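Local coordinates for amidohydrolase 3 domain-containing protein (Pyrococcus horikoshii, PDB 3IGH), which is uncharacterised but is probably a metal-dependent amidohydrolase acting on carbon-nitrogen bonds other than peptide bonds, at residues F397-P402 and W409-A414. Residues are numbered along the deposited sequence; the frame is centred on the assembly and turned at random.
Sequences FSTDSP and WLTVDA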
loop_
_atom_site.group_PDB
_atom_site.type_symbol
_atom_site.label_atom_id
_atom_site.label_comp_id
_atom_site.label_asym_id
_atom_site.label_seq_id
_atom_site.Cartn_x
_atom_site.Cartn_y
_atom_site.Cartn_z
ATOM N N PHE A 397 12.807 -8.882 20.388
ATOM C CA PHE A 397 12.234 -10.066 21.028
ATOM C C PHE A 397 10.969 -10.490 20.297
ATOM O O PHE A 397 10.225 -9.664 19.754
ATOM C CB PHE A 397 11.895 -9.798 22.503
ATOM C CG PHE A 397 13.082 -9.860 23.446
ATOM C CD1 PHE A 397 14.375 -10.096 22.982
ATOM C CD2 PHE A 397 12.892 -9.649 24.811
ATOM C CE1 PHE A 397 15.456 -10.140 23.856
ATOM C CE2 PHE A 397 13.960 -9.684 25.691
ATOM C CZ PHE A 397 15.252 -9.931 25.209
ATOM N N SER A 398 10.715 -11.788 20.328
ATOM C CA SER A 398 9.560 -12.356 19.681
ATOM C C SER A 398 9.208 -13.684 20.338
ATOM O O SER A 398 9.963 -14.194 21.157
ATOM C CB SER A 398 9.856 -12.575 18.197
ATOM O OG SER A 398 11.064 -13.282 17.994
ATOM N N THR A 399 8.066 -14.242 19.952
ATOM C CA THR A 399 7.587 -15.479 20.534
ATOM C C THR A 399 7.552 -16.620 19.531
ATOM O O THR A 399 7.475 -17.777 19.937
ATOM C CB THR A 399 6.160 -15.324 21.113
ATOM O OG1 THR A 399 5.283 -14.802 20.106
ATOM C CG2 THR A 399 6.162 -14.394 22.324
ATOM N N ASP A 400 7.580 -16.297 18.231
ATOM C CA ASP A 400 7.302 -17.266 17.169
ATOM C C ASP A 400 5.944 -17.926 17.409
ATOM O O ASP A 400 5.740 -19.092 17.081
ATOM C CB ASP A 400 8.432 -18.315 17.041
ATOM C CG ASP A 400 8.386 -19.078 15.729
ATOM O OD1 ASP A 400 7.825 -18.555 14.738
ATOM O OD2 ASP A 400 8.905 -20.214 15.695
ATOM N N SER A 401 5.016 -17.169 17.991
ATOM C CA SER A 401 3.676 -17.661 18.272
ATOM C C SER A 401 3.052 -18.228 16.989
ATOM O O SER A 401 3.185 -17.626 15.911
ATOM C CB SER A 401 2.822 -16.528 18.845
ATOM O OG SER A 401 1.478 -16.927 18.977
ATOM N N PRO A 402 2.379 -19.389 17.088
ATOM C CA PRO A 402 1.974 -20.153 18.279
ATOM C C PRO A 402 2.927 -21.243 18.812
ATOM O O PRO A 402 2.487 -22.091 19.606
ATOM C CB PRO A 402 0.675 -20.800 17.815
ATOM C CG PRO A 402 0.933 -21.104 16.354
ATOM C CD PRO A 402 1.906 -20.035 15.855
ATOM N N TRP A 409 4.943 -11.060 28.796
ATOM C CA TRP A 409 5.556 -11.101 30.111
ATOM C C TRP A 409 6.258 -12.423 30.394
ATOM O O TRP A 409 7.273 -12.440 31.090
ATOM C CB TRP A 409 4.539 -10.741 31.204
ATOM C CG TRP A 409 4.138 -9.303 31.114
ATOM C CD1 TRP A 409 2.923 -8.818 30.745
ATOM C CD2 TRP A 409 4.977 -8.158 31.343
ATOM N NE1 TRP A 409 2.939 -7.445 30.759
ATOM C CE2 TRP A 409 4.187 -7.014 31.115
ATOM C CE3 TRP A 409 6.317 -7.990 31.722
ATOM C CZ2 TRP A 409 4.686 -5.714 31.256
ATOM C CZ3 TRP A 409 6.811 -6.702 31.870
ATOM C CH2 TRP A 409 5.994 -5.578 31.634
ATOM N N LEU A 410 5.739 -13.513 29.825
ATOM C CA LEU A 410 6.416 -14.812 29.893
ATOM C C LEU A 410 7.754 -14.810 29.149
ATOM O O LEU A 410 8.697 -15.473 29.568
ATOM C CB LEU A 410 5.516 -15.937 29.371
ATOM C CG LEU A 410 4.202 -16.223 30.106
ATOM C CD1 LEU A 410 3.487 -17.404 29.458
ATOM C CD2 LEU A 410 4.443 -16.483 31.599
ATOM N N THR A 411 7.835 -14.044 28.060
ATOM C CA THR A 411 9.067 -13.943 27.283
ATOM C C THR A 411 10.059 -12.993 27.944
ATOM O O THR A 411 11.268 -13.251 27.931
ATOM C CB THR A 411 8.758 -13.588 25.793
ATOM O OG1 THR A 411 8.283 -14.769 25.131
ATOM C CG2 THR A 411 9.983 -13.048 25.049
ATOM N N VAL A 412 9.547 -11.913 28.546
ATOM C CA VAL A 412 10.374 -11.019 29.363
ATOM C C VAL A 412 11.017 -11.814 30.507
ATOM O O VAL A 412 12.227 -11.730 30.729
ATOM C CB VAL A 412 9.566 -9.819 29.925
ATOM C CG1 VAL A 412 10.394 -9.007 30.950
ATOM C CG2 VAL A 412 9.116 -8.898 28.788
ATOM N N ASP A 413 10.209 -12.620 31.191
ATOM C CA ASP A 413 10.708 -13.430 32.301
ATOM C C ASP A 413 11.817 -14.391 31.869
ATOM O O ASP A 413 12.816 -14.556 32.576
ATOM C CB ASP A 413 9.574 -14.198 32.963
ATOM C CG ASP A 413 9.961 -14.709 34.348
ATOM O OD1 ASP A 413 10.465 -13.910 35.161
ATOM O OD2 ASP A 413 9.767 -15.903 34.625
ATOM N N ALA A 414 11.636 -14.999 30.695
ATOM C CA ALA A 414 12.608 -15.916 30.113
ATOM C C ALA A 414 13.951 -15.245 29.850
ATOM O O ALA A 414 14.995 -15.823 30.124
ATOM C CB ALA A 414 12.047 -16.526 28.840
HETATM O O HOH W 1 9.889 -15.985 23.249
#
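Thr399 and Thr411 meet methyl to hydroxyl: CG2 of Thr399 lies 3.5 Å from OG1 of Thr411, and the two side chains cross at about a right angle. This is the close part of the interface. Thr411 points from helix 408-417 toward the loop, and its chi1 of -77° turns OG1 to the Thr399 methyl and sends CG2, anti to the backbone N, toward the Ser398 carbonyl oxygen and obliquely up to the Phe397 ring. Contact is looser there, with Thr411 CG2 4.5 Å from Phe397 CD2 and 4.1 Å from Ser398 O. A water spans the polar side, donating to Ser398 O at 2.8 Å and to Thr411 OG1 also at 2.8 Å; both acceptors belong to buried residues, so this one molecule ties loop to helix where the protein atoms do not bond directly. Tyr443 of helix 436-450 packs against both threonines.

On Thr399 the two branches part company. With chi1 at 54°, OG1 sits between the backbone N and carbonyl carbon and turns back into its own loop, accepting from Ser401 N at 3.2 Å with a bent N-H...O angle of 141°. It also bonds Asp65 OD2 of strand 58-68. Cutting this residue back to an alanine removes both branches, and the Ser401 amide and Asp65 are likely to lose their shared hydroxyl partner while a gap opens beside Thr411 OG1.

The hydroxyl bond to Ser401 N makes an ST turn in the loop just beyond the C-terminal end of strand 395-397, within the strand-loop-helix connection expected of the TIM-barrel-like amidohydrolase fold, in which such strand ends carry the active-site loops.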